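Local coordinates for periplasmic binding protein (Xylanimonas cellulosilytica, PDB 4MX8), which probably captures an iron-siderophore or related solute outside the cell membrane and delivers it to an ABC transporter for import, at residues V44-I49 / K150-E155; P14-Y19 / T39-V44; A56-G61 / G298-R303; R48-D53 / D86-G91. All coordinates share one frame; numbering follows the deposited sequence. Where two conformers were deposited one is given.

Contact 1: V44-I49 / K150-E155; sequences VDPQRI and KVLGAE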
# COMPACT_ATOMS: atom_id res chain seq x y z
N VAL A 44 -20.93 -13.56 -7.04
CA VAL A 44 -20.93 -13.66 -5.58
C VAL A 44 -20.54 -15.06 -5.12
O VAL A 44 -20.91 -16.05 -5.75
CB VAL A 44 -22.29 -13.32 -5.00
CG1 VAL A 44 -22.26 -13.43 -3.50
CG2 VAL A 44 -22.71 -11.92 -5.42
N ASP A 45 -19.80 -15.15 -4.01
CA ASP A 45 -19.23 -16.41 -3.53
C ASP A 45 -18.40 -17.10 -4.61
O ASP A 45 -18.68 -18.26 -4.94
CB ASP A 45 -20.32 -17.35 -3.01
CG ASP A 45 -19.78 -18.52 -2.16
OD1 ASP A 45 -18.61 -18.44 -1.70
OD2 ASP A 45 -20.52 -19.51 -1.93
N PRO A 46 -17.38 -16.40 -5.17
CA PRO A 46 -16.62 -17.03 -6.25
C PRO A 46 -15.71 -18.15 -5.73
O PRO A 46 -15.23 -18.10 -4.59
CB PRO A 46 -15.79 -15.87 -6.81
CG PRO A 46 -15.57 -14.98 -5.62
CD PRO A 46 -16.87 -15.06 -4.85
N GLN A 47 -15.47 -19.14 -6.58
CA GLN A 47 -14.84 -20.38 -6.16
C GLN A 47 -13.35 -20.53 -6.57
O GLN A 47 -12.63 -21.39 -6.04
CB GLN A 47 -15.70 -21.54 -6.69
CG GLN A 47 -16.08 -22.62 -5.67
CD GLN A 47 -16.72 -22.08 -4.39
OE1 GLN A 47 -17.29 -20.99 -4.38
NE2 GLN A 47 -16.61 -22.85 -3.30
N ARG A 48 -12.90 -19.68 -7.50
CA ARG A 48 -11.51 -19.66 -7.96
C ARG A 48 -11.05 -18.24 -8.22
O ARG A 48 -11.16 -17.77 -9.36
CB ARG A 48 -11.34 -20.44 -9.26
CG ARG A 48 -10.60 -21.75 -9.13
CD ARG A 48 -9.74 -22.04 -10.35
NE ARG A 48 -9.32 -23.44 -10.38
CZ ARG A 48 -8.16 -23.90 -9.92
NH1 ARG A 48 -7.26 -23.08 -9.41
NH2 ARG A 48 -7.91 -25.20 -9.98
N ILE A 49 -10.54 -17.57 -7.20
CA ILE A 49 -10.14 -16.17 -7.34
C ILE A 49 -8.65 -16.07 -7.66
O ILE A 49 -7.82 -16.69 -7.00
CB ILE A 49 -10.41 -15.36 -6.06
CG1 ILE A 49 -11.79 -15.69 -5.49
CG2 ILE A 49 -10.28 -13.88 -6.33
CD1 ILE A 49 -12.07 -15.02 -4.19
N LYS A 150 -19.22 -8.00 0.16
CA LYS A 150 -20.37 -8.42 -0.63
C LYS A 150 -20.04 -9.60 -1.56
O LYS A 150 -20.81 -10.55 -1.65
CB LYS A 150 -20.88 -7.23 -1.44
CG LYS A 150 -22.05 -7.49 -2.32
CD LYS A 150 -22.84 -6.21 -2.45
CE LYS A 150 -22.83 -5.70 -3.86
NZ LYS A 150 -23.85 -4.62 -4.03
N VAL A 151 -18.89 -9.53 -2.23
CA VAL A 151 -18.45 -10.62 -3.10
C VAL A 151 -18.32 -11.94 -2.34
O VAL A 151 -18.77 -12.98 -2.81
CB VAL A 151 -17.11 -10.30 -3.79
CG1 VAL A 151 -16.60 -11.50 -4.55
CG2 VAL A 151 -17.28 -9.12 -4.72
N LEU A 152 -17.71 -11.89 -1.16
CA LEU A 152 -17.40 -13.11 -0.42
C LEU A 152 -18.53 -13.56 0.50
O LEU A 152 -18.41 -14.59 1.16
CB LEU A 152 -16.13 -12.92 0.40
CG LEU A 152 -14.88 -12.64 -0.44
CD1 LEU A 152 -13.69 -12.33 0.44
CD2 LEU A 152 -14.57 -13.82 -1.32
N GLY A 153 -19.63 -12.81 0.54
CA GLY A 153 -20.69 -13.11 1.48
C GLY A 153 -20.19 -13.00 2.91
O GLY A 153 -20.45 -13.88 3.75
N ALA A 154 -19.46 -11.92 3.16
CA ALA A 154 -18.77 -11.68 4.42
C ALA A 154 -19.04 -10.26 4.87
O ALA A 154 -18.15 -9.58 5.38
CB ALA A 154 -17.29 -11.90 4.24
N GLU A 155 -20.28 -9.81 4.68
CA GLU A 155 -20.62 -8.43 4.97
C GLU A 155 -20.38 -8.10 6.45
O GLU A 155 -19.76 -7.08 6.77
CB GLU A 155 -22.05 -8.14 4.55
CG GLU A 155 -22.29 -8.24 3.05
CD GLU A 155 -22.77 -9.62 2.60
OE1 GLU A 155 -22.59 -10.61 3.37
OE2 GLU A 155 -23.34 -9.72 1.48
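Residues 44-49 form an irregular loop that passes the C-terminal end of helix 137-152, and the nearest CA atoms, of Val44 and Val151, lie 4.6 Å apart. One hydrogen bond joins them: Asp45 N donates to Val151 O at 2.7 Å. It is fairly straight, with 160° at the hydrogen, and the nitrogen sits almost on the extension of the carbonyl bond, at a C=O...N angle of 176°. The carbonyl of this last helical turn thus takes a donor from outside the helix. The helix ends there in a Schellman motif, in which Gly153, with positive phi, turns the chain off before Ala154, at the N-cap position of helix 155-179. Beside the hydrogen bond, Val44 uses its CG1 methyl to cover the same carbonyl, 3.6 Å from Val151 O, and reaches Lys150 O as well. On the other flank the Pro46 ring crosses the Val151 side chain at about a right angle, CD lying 3.6 Å from CG1. Farther along, the CD1 methyl of Ile49 meets Leu152 CD2 tip to tip at 4.0 Å; the CA-CB bond of Leu152 leads away from residues 44-49, and it is the end of the side chain that returns to them. Pro46, Ile49 and Val151 all pack on Leu108 of strand 108-111, while Asp107 accepts the backbone N-H groups of Gln47 and Arg48.

Contact 2: P14-Y19 / T39-V44; sequences PATASY and TVEVPV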
# COMPACT_ATOMS: atom_id res chain seq x y z
N PRO A 14 -27.32 -17.90 -6.79
CA PRO A 14 -26.27 -17.80 -7.82
C PRO A 14 -26.08 -16.37 -8.38
O PRO A 14 -25.92 -16.18 -9.59
CB PRO A 14 -26.77 -18.76 -8.91
CG PRO A 14 -27.51 -19.82 -8.13
CD PRO A 14 -28.16 -19.10 -6.97
N ALA A 15 -26.05 -15.38 -7.48
CA ALA A 15 -26.10 -13.97 -7.85
C ALA A 15 -24.81 -13.38 -8.44
O ALA A 15 -23.75 -14.00 -8.41
CB ALA A 15 -26.57 -13.12 -6.65
N THR A 16 -24.91 -12.17 -8.98
CA THR A 16 -23.74 -11.37 -9.28
C THR A 16 -23.83 -10.02 -8.56
O THR A 16 -24.89 -9.64 -8.06
CB THR A 16 -23.54 -11.14 -10.81
OG1 THR A 16 -24.59 -10.32 -11.34
CG2 THR A 16 -23.49 -12.46 -11.54
N ALA A 17 -22.70 -9.33 -8.49
CA ALA A 17 -22.62 -8.01 -7.88
C ALA A 17 -21.99 -7.09 -8.92
O ALA A 17 -20.98 -7.45 -9.54
CB ALA A 17 -21.76 -8.05 -6.64
N SER A 18 -22.58 -5.92 -9.11
CA SER A 18 -22.13 -4.99 -10.13
C SER A 18 -21.05 -4.08 -9.57
O SER A 18 -21.23 -3.46 -8.52
CB SER A 18 -23.30 -4.15 -10.58
OG SER A 18 -23.30 -4.04 -11.98
N TYR A 19 -19.91 -4.01 -10.26
CA TYR A 19 -18.82 -3.13 -9.81
C TYR A 19 -18.48 -2.08 -10.87
O TYR A 19 -18.11 -2.42 -12.01
CB TYR A 19 -17.56 -3.92 -9.44
CG TYR A 19 -16.53 -3.04 -8.78
CD1 TYR A 19 -16.71 -2.56 -7.48
CD2 TYR A 19 -15.37 -2.67 -9.43
CE1 TYR A 19 -15.78 -1.75 -6.87
CE2 TYR A 19 -14.43 -1.86 -8.83
CZ TYR A 19 -14.63 -1.40 -7.54
OH TYR A 19 -13.71 -0.58 -6.91
N THR A 39 -17.96 -0.99 -16.05
CA THR A 39 -18.72 -1.87 -15.16
C THR A 39 -18.38 -3.34 -15.41
O THR A 39 -18.20 -3.76 -16.55
CB THR A 39 -20.22 -1.69 -15.33
OG1 THR A 39 -20.56 -0.32 -15.08
CG2 THR A 39 -20.95 -2.56 -14.36
N VAL A 40 -18.26 -4.10 -14.34
CA VAL A 40 -18.01 -5.53 -14.45
C VAL A 40 -18.97 -6.28 -13.53
O VAL A 40 -19.20 -5.85 -12.39
CB VAL A 40 -16.54 -5.86 -14.10
CG1 VAL A 40 -16.33 -7.35 -14.05
CG2 VAL A 40 -15.63 -5.26 -15.15
N GLU A 41 -19.56 -7.36 -14.03
CA GLU A 41 -20.43 -8.19 -13.19
C GLU A 41 -19.61 -9.30 -12.52
O GLU A 41 -19.20 -10.25 -13.18
CB GLU A 41 -21.58 -8.78 -13.99
CG GLU A 41 -22.39 -7.76 -14.81
CD GLU A 41 -23.23 -6.82 -13.96
OE1 GLU A 41 -23.58 -7.19 -12.82
OE2 GLU A 41 -23.54 -5.70 -14.45
N VAL A 42 -19.39 -9.14 -11.22
CA VAL A 42 -18.61 -10.06 -10.41
C VAL A 42 -19.51 -11.12 -9.81
O VAL A 42 -20.55 -10.80 -9.24
CB VAL A 42 -18.03 -9.33 -9.20
CG1 VAL A 42 -17.08 -10.23 -8.44
CG2 VAL A 42 -17.34 -8.09 -9.63
N PRO A 43 -19.12 -12.39 -9.92
CA PRO A 43 -19.93 -13.44 -9.27
C PRO A 43 -19.81 -13.39 -7.74
O PRO A 43 -18.71 -13.20 -7.22
CB PRO A 43 -19.30 -14.73 -9.82
CG PRO A 43 -17.89 -14.37 -10.10
CD PRO A 43 -17.95 -12.95 -10.61
N VAL A 44 -20.93 -13.56 -7.04
CA VAL A 44 -20.93 -13.66 -5.58
C VAL A 44 -20.54 -15.06 -5.12
O VAL A 44 -20.91 -16.05 -5.75
CB VAL A 44 -22.29 -13.32 -5.00
CG1 VAL A 44 -22.26 -13.43 -3.50
CG2 VAL A 44 -22.71 -11.92 -5.42
O HOH W 1 -25.87 -7.29 -10.96
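A two-stranded antiparallel beta hairpin, strands 16-24 and 35-43, holds this contact near the N-terminal end of the model. Ala17 with Val42 and Tyr19 with Val40 are hydrogen-bonded pairs; in the first, Ala17 N reaches Val42 O at 2.7 Å and Val42 N returns to Ala17 O at 2.9 Å. The ladder runs one step beyond the regular strands, where Val44 N donates to Ala15 O at 3.2 Å from well above the carbonyl plane. Between the hydrogen-bonded pairs, Ser18 faces Glu41 in a non-hydrogen-bonded pair whose side chains share the exposed face. Glu41 bends at chi2 (-70°), which brings its carboxylate back over the neighbouring strand, and Ser18 OG donates to OE2 at 3.0 Å, meeting it from above the carboxylate plane. Glu41 OE1 accepts a hydrogen bond from a water at 3.0 Å, and that water makes a weak further link to Thr16 OG1. Apolar groups gather on the reverse face: Val44 CG2 lies 4.2 Å from Ala17 CB, and Val42 CG2 is equally far from Tyr19 CB. With CG anti to its backbone N (chi1 -171°), Tyr19 carries its ring away from strand 35-43 to meet Phe147. Through this face the hairpin lies on helix 137-152, Val42 touching Phe147 and Val151, while Ile129 of strand 128-130 receives both Tyr19 and Val42.

Contact 3: A56-G61 / G298-R303; sequences ALDTIG and GVETTR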
# COMPACT_ATOMS: atom_id res chain seq x y z
N ALA A 56 -5.59 -6.44 -2.26
CA ALA A 56 -6.82 -7.22 -2.41
C ALA A 56 -6.63 -8.63 -1.88
O ALA A 56 -7.56 -9.19 -1.30
CB ALA A 56 -7.26 -7.27 -3.84
N LEU A 57 -5.45 -9.21 -2.08
CA LEU A 57 -5.16 -10.54 -1.55
C LEU A 57 -5.33 -10.49 -0.03
O LEU A 57 -6.01 -11.33 0.55
CB LEU A 57 -3.76 -11.03 -1.93
CG LEU A 57 -3.44 -12.51 -1.62
CD1 LEU A 57 -2.42 -13.03 -2.59
CD2 LEU A 57 -2.93 -12.73 -0.20
N ASP A 58 -4.70 -9.49 0.58
CA ASP A 58 -4.79 -9.24 2.01
C ASP A 58 -6.24 -9.26 2.49
O ASP A 58 -6.62 -10.10 3.32
CB ASP A 58 -4.16 -7.88 2.31
CG ASP A 58 -4.06 -7.58 3.80
OD1 ASP A 58 -4.76 -8.22 4.62
OD2 ASP A 58 -3.27 -6.67 4.16
N THR A 59 -7.05 -8.35 1.97
CA THR A 59 -8.43 -8.23 2.44
C THR A 59 -9.25 -9.50 2.20
O THR A 59 -10.00 -9.94 3.08
CB THR A 59 -9.13 -6.98 1.88
OG1 THR A 59 -8.46 -5.81 2.35
CG2 THR A 59 -10.57 -6.93 2.35
N ILE A 60 -9.10 -10.09 1.01
CA ILE A 60 -9.81 -11.34 0.73
C ILE A 60 -9.51 -12.40 1.80
O ILE A 60 -10.42 -13.06 2.30
CB ILE A 60 -9.57 -11.87 -0.68
CG1 ILE A 60 -10.23 -10.93 -1.69
CG2 ILE A 60 -10.21 -13.20 -0.85
CD1 ILE A 60 -9.80 -11.17 -3.11
N GLY A 61 -8.25 -12.53 2.20
CA GLY A 61 -7.90 -13.45 3.25
C GLY A 61 -8.55 -13.10 4.57
O GLY A 61 -9.10 -13.97 5.26
N GLY A 298 -5.16 -2.94 2.37
CA GLY A 298 -5.51 -4.25 2.89
C GLY A 298 -5.64 -4.24 4.40
O GLY A 298 -5.04 -3.42 5.09
N VAL A 299 -6.44 -5.18 4.92
CA VAL A 299 -6.72 -5.25 6.35
C VAL A 299 -5.49 -5.55 7.22
O VAL A 299 -5.15 -4.76 8.10
CB VAL A 299 -7.85 -6.25 6.64
CG1 VAL A 299 -8.08 -6.36 8.15
CG2 VAL A 299 -9.13 -5.82 5.92
N GLU A 300 -4.81 -6.67 6.97
CA GLU A 300 -3.65 -7.01 7.79
C GLU A 300 -2.52 -6.00 7.63
O GLU A 300 -1.81 -5.69 8.60
CB GLU A 300 -3.14 -8.41 7.46
CG GLU A 300 -3.32 -9.41 8.60
CD GLU A 300 -2.67 -8.96 9.92
OE1 GLU A 300 -1.56 -8.36 9.89
OE2 GLU A 300 -3.27 -9.24 10.98
N THR A 301 -2.35 -5.49 6.42
CA THR A 301 -1.36 -4.46 6.15
C THR A 301 -1.62 -3.19 6.98
O THR A 301 -0.69 -2.61 7.55
CB THR A 301 -1.37 -4.13 4.65
OG1 THR A 301 -0.98 -5.30 3.92
CG2 THR A 301 -0.41 -2.98 4.32
N THR A 302 -2.88 -2.76 7.05
CA THR A 302 -3.21 -1.56 7.82
C THR A 302 -2.93 -1.78 9.30
O THR A 302 -2.53 -0.86 10.01
CB THR A 302 -4.69 -1.12 7.63
OG1 THR A 302 -4.96 -0.92 6.24
CG2 THR A 302 -4.95 0.17 8.34
N ARG A 303 -3.14 -3.01 9.78
CA ARG A 303 -2.79 -3.31 11.16
C ARG A 303 -1.28 -3.17 11.34
O ARG A 303 -0.83 -2.59 12.33
CB ARG A 303 -3.23 -4.72 11.57
CG ARG A 303 -4.71 -5.04 11.41
CD ARG A 303 -5.01 -6.43 11.97
NE ARG A 303 -6.43 -6.80 11.92
CZ ARG A 303 -6.93 -7.72 11.10
NH1 ARG A 303 -6.12 -8.37 10.28
NH2 ARG A 303 -8.23 -8.01 11.11
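Asp58 OD2 is gripped by two donors of one residue: Thr301 N on its syn lone pair and Thr301 OG1 on its anti lone pair, each at 2.7 Å. The other oxygen, OD1, takes Glu300 N on its syn lone pair at 2.8 Å, so three hydrogen bonds fix the carboxylate and its rotation. CG stands anti to the backbone N (chi1 -174°), sending the group out of helix 54-62, which follows strand 49-51, to the start of helix 299-309, the last of the chain, in the protein interior. Asp58 thus accepts first-turn N-H groups from a distant part of the chain, while Gly298 holds the N-cap position. Thr59 OG1 adds a weak bond from Val299 N at 3.3 Å. Thr301 OG1 is itself also bonded to Tyr78 OH, which joins the network as a second shell. An alanine in place of Asp58 would remove all three carboxylate bonds and would probably leave the buried start of helix 299-309 poorly satisfied and less firmly tied to helix 54-62. The carboxylate, buried among N-H donors at a helix N-terminus, is likely to be stabilised as an anion.

Contact 4: R48-D53 / D86-G91; sequences RIVVFD and DAFNAG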
# COMPACT_ATOMS: atom_id res chain seq x y z
N ARG A 48 -12.90 -19.68 -7.50
CA ARG A 48 -11.51 -19.66 -7.96
C ARG A 48 -11.05 -18.24 -8.22
O ARG A 48 -11.16 -17.77 -9.36
CB ARG A 48 -11.34 -20.44 -9.26
CG ARG A 48 -10.60 -21.75 -9.13
CD ARG A 48 -9.74 -22.04 -10.35
NE ARG A 48 -9.32 -23.44 -10.38
CZ ARG A 48 -8.16 -23.90 -9.92
NH1 ARG A 48 -7.26 -23.08 -9.41
NH2 ARG A 48 -7.91 -25.20 -9.98
N ILE A 49 -10.54 -17.57 -7.20
CA ILE A 49 -10.14 -16.17 -7.34
C ILE A 49 -8.65 -16.07 -7.66
O ILE A 49 -7.82 -16.69 -7.00
CB ILE A 49 -10.41 -15.36 -6.06
CG1 ILE A 49 -11.79 -15.69 -5.49
CG2 ILE A 49 -10.28 -13.88 -6.33
CD1 ILE A 49 -12.07 -15.02 -4.19
N VAL A 50 -8.31 -15.27 -8.66
CA VAL A 50 -6.92 -14.98 -8.98
C VAL A 50 -6.66 -13.51 -8.65
O VAL A 50 -7.40 -12.64 -9.11
CB VAL A 50 -6.61 -15.27 -10.44
CG1 VAL A 50 -5.20 -14.89 -10.77
CG2 VAL A 50 -6.82 -16.74 -10.71
N VAL A 51 -5.64 -13.24 -7.85
CA VAL A 51 -5.39 -11.88 -7.37
C VAL A 51 -3.96 -11.43 -7.68
O VAL A 51 -3.00 -12.11 -7.31
CB VAL A 51 -5.63 -11.78 -5.85
CG1 VAL A 51 -5.21 -10.42 -5.31
CG2 VAL A 51 -7.07 -12.06 -5.51
N PHE A 52 -3.81 -10.29 -8.35
CA PHE A 52 -2.48 -9.72 -8.61
C PHE A 52 -2.08 -8.59 -7.65
O PHE A 52 -0.90 -8.27 -7.53
CB PHE A 52 -2.38 -9.19 -10.05
CG PHE A 52 -2.30 -10.26 -11.10
CD1 PHE A 52 -1.08 -10.70 -11.58
CD2 PHE A 52 -3.46 -10.82 -11.64
CE1 PHE A 52 -1.02 -11.68 -12.58
CE2 PHE A 52 -3.40 -11.80 -12.63
CZ PHE A 52 -2.18 -12.23 -13.10
N ASP A 53 -3.06 -7.96 -7.00
CA ASP A 53 -2.83 -6.82 -6.10
C ASP A 53 -2.80 -7.32 -4.65
O ASP A 53 -3.81 -7.79 -4.13
CB ASP A 53 -3.94 -5.76 -6.30
CG ASP A 53 -3.86 -4.60 -5.31
OD1 ASP A 53 -2.76 -4.02 -5.13
OD2 ASP A 53 -4.91 -4.25 -4.70
N ASP A 86 -2.87 -25.46 -3.28
CA ASP A 86 -2.40 -25.82 -4.60
C ASP A 86 -2.42 -24.59 -5.50
O ASP A 86 -2.51 -24.70 -6.73
CB ASP A 86 -3.28 -26.90 -5.20
CG ASP A 86 -4.76 -26.50 -5.23
OD1 ASP A 86 -5.50 -26.99 -6.10
OD2 ASP A 86 -5.17 -25.68 -4.37
N ALA A 87 -2.35 -23.41 -4.87
CA ALA A 87 -2.41 -22.16 -5.62
C ALA A 87 -1.38 -22.17 -6.74
O ALA A 87 -0.28 -22.72 -6.57
CB ALA A 87 -2.19 -20.96 -4.71
N PHE A 88 -1.75 -21.60 -7.88
CA PHE A 88 -0.91 -21.62 -9.06
C PHE A 88 -0.31 -20.24 -9.29
O PHE A 88 -0.88 -19.23 -8.86
CB PHE A 88 -1.71 -22.11 -10.28
CG PHE A 88 -2.71 -21.10 -10.80
CD1 PHE A 88 -2.36 -20.20 -11.80
CD2 PHE A 88 -4.00 -21.04 -10.28
CE1 PHE A 88 -3.26 -19.27 -12.28
CE2 PHE A 88 -4.91 -20.11 -10.75
CZ PHE A 88 -4.54 -19.23 -11.76
N ASN A 89 0.83 -20.20 -9.98
CA ASN A 89 1.50 -18.92 -10.23
C ASN A 89 0.90 -18.19 -11.44
O ASN A 89 0.95 -18.69 -12.56
CB ASN A 89 3.02 -19.13 -10.36
CG ASN A 89 3.77 -17.83 -10.56
OD1 ASN A 89 4.33 -17.25 -9.62
ND2 ASN A 89 3.81 -17.36 -11.82
N ALA A 90 0.34 -17.01 -11.20
CA ALA A 90 -0.40 -16.28 -12.24
C ALA A 90 0.45 -15.32 -13.04
O ALA A 90 -0.02 -14.77 -14.04
CB ALA A 90 -1.56 -15.52 -11.63
N GLY A 91 1.68 -15.10 -12.60
CA GLY A 91 2.53 -14.10 -13.24
C GLY A 91 3.44 -13.40 -12.25
O GLY A 91 4.06 -14.05 -11.41
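The Phe52 ring is met at its edge, near its own plane, by Ala90 O and Gly91 CA. Phe52 CZ lies 3.5 Å from Ala90 O and 3.7 Å from Ala90 CB, so the tip of the ring bears on both the carbonyl and the methyl of that residue. The second ring, Phe88, is approached obliquely by two groups: Val50 CG2 comes to 3.5 Å from CZ, and Arg48 NH1 to 3.9 Å from CD2. The Arg48 guanidinium is steeply inclined to this ring, their planes 65° apart. Phe88 takes the crowded first torsion, CG between the backbone N and the carbonyl carbon (chi1 72°), and its CA-CB bond points toward residues 48-53. Val50 divides its branches, CG2 to Phe88 and CG1 to Ala90 CB at 3.8 Å. Backbones do not pair here, for even the nearest CA atoms, those of Val50 and Ala90, are 7.4 Å apart. Strand 67-70, bonded to strand 49-51 through Ala68 and Gly69, runs parallel to strand 87-89 in the beta-sheet region of the N-terminal lobe, so strands 49-51 and 87-89 are not direct neighbours and no backbone hydrogen bond joins them. Helix 98-104 covers this side, with Ile101 against Phe52 and Ala90, and Gln104 against Arg48 and Phe88. An alanine at Phe52 would lose the ring that meets Ala90 and Ile101 and would probably loosen residues 90-91 against the end of strand 49-51.

Contacts 1 and 2, their centres 10 Å apart, share Val44 and meet around helix 137-152, where Val151 CG2 lies 3.9 Å from Val42 CG1. Contact 1 passes into contact 4 along the chain through Arg48 and Ile49. Ile60, on helix 54-62, links contact 3 to contacts 1 and 4: its CG2 lies 3.8 Å from Leu152 CD1 of contact 1, and its CD1 lies 3.7 Å from Val51 CG2 of contact 4. Contacts 2 and 3 do not touch, their nearest atoms being about 9 Å apart. Contact 3 lies closest to the chain's centre, about 10 Å from it centre to centre. Relatives bind solute in the cleft between their lobes; no bound solute is described here.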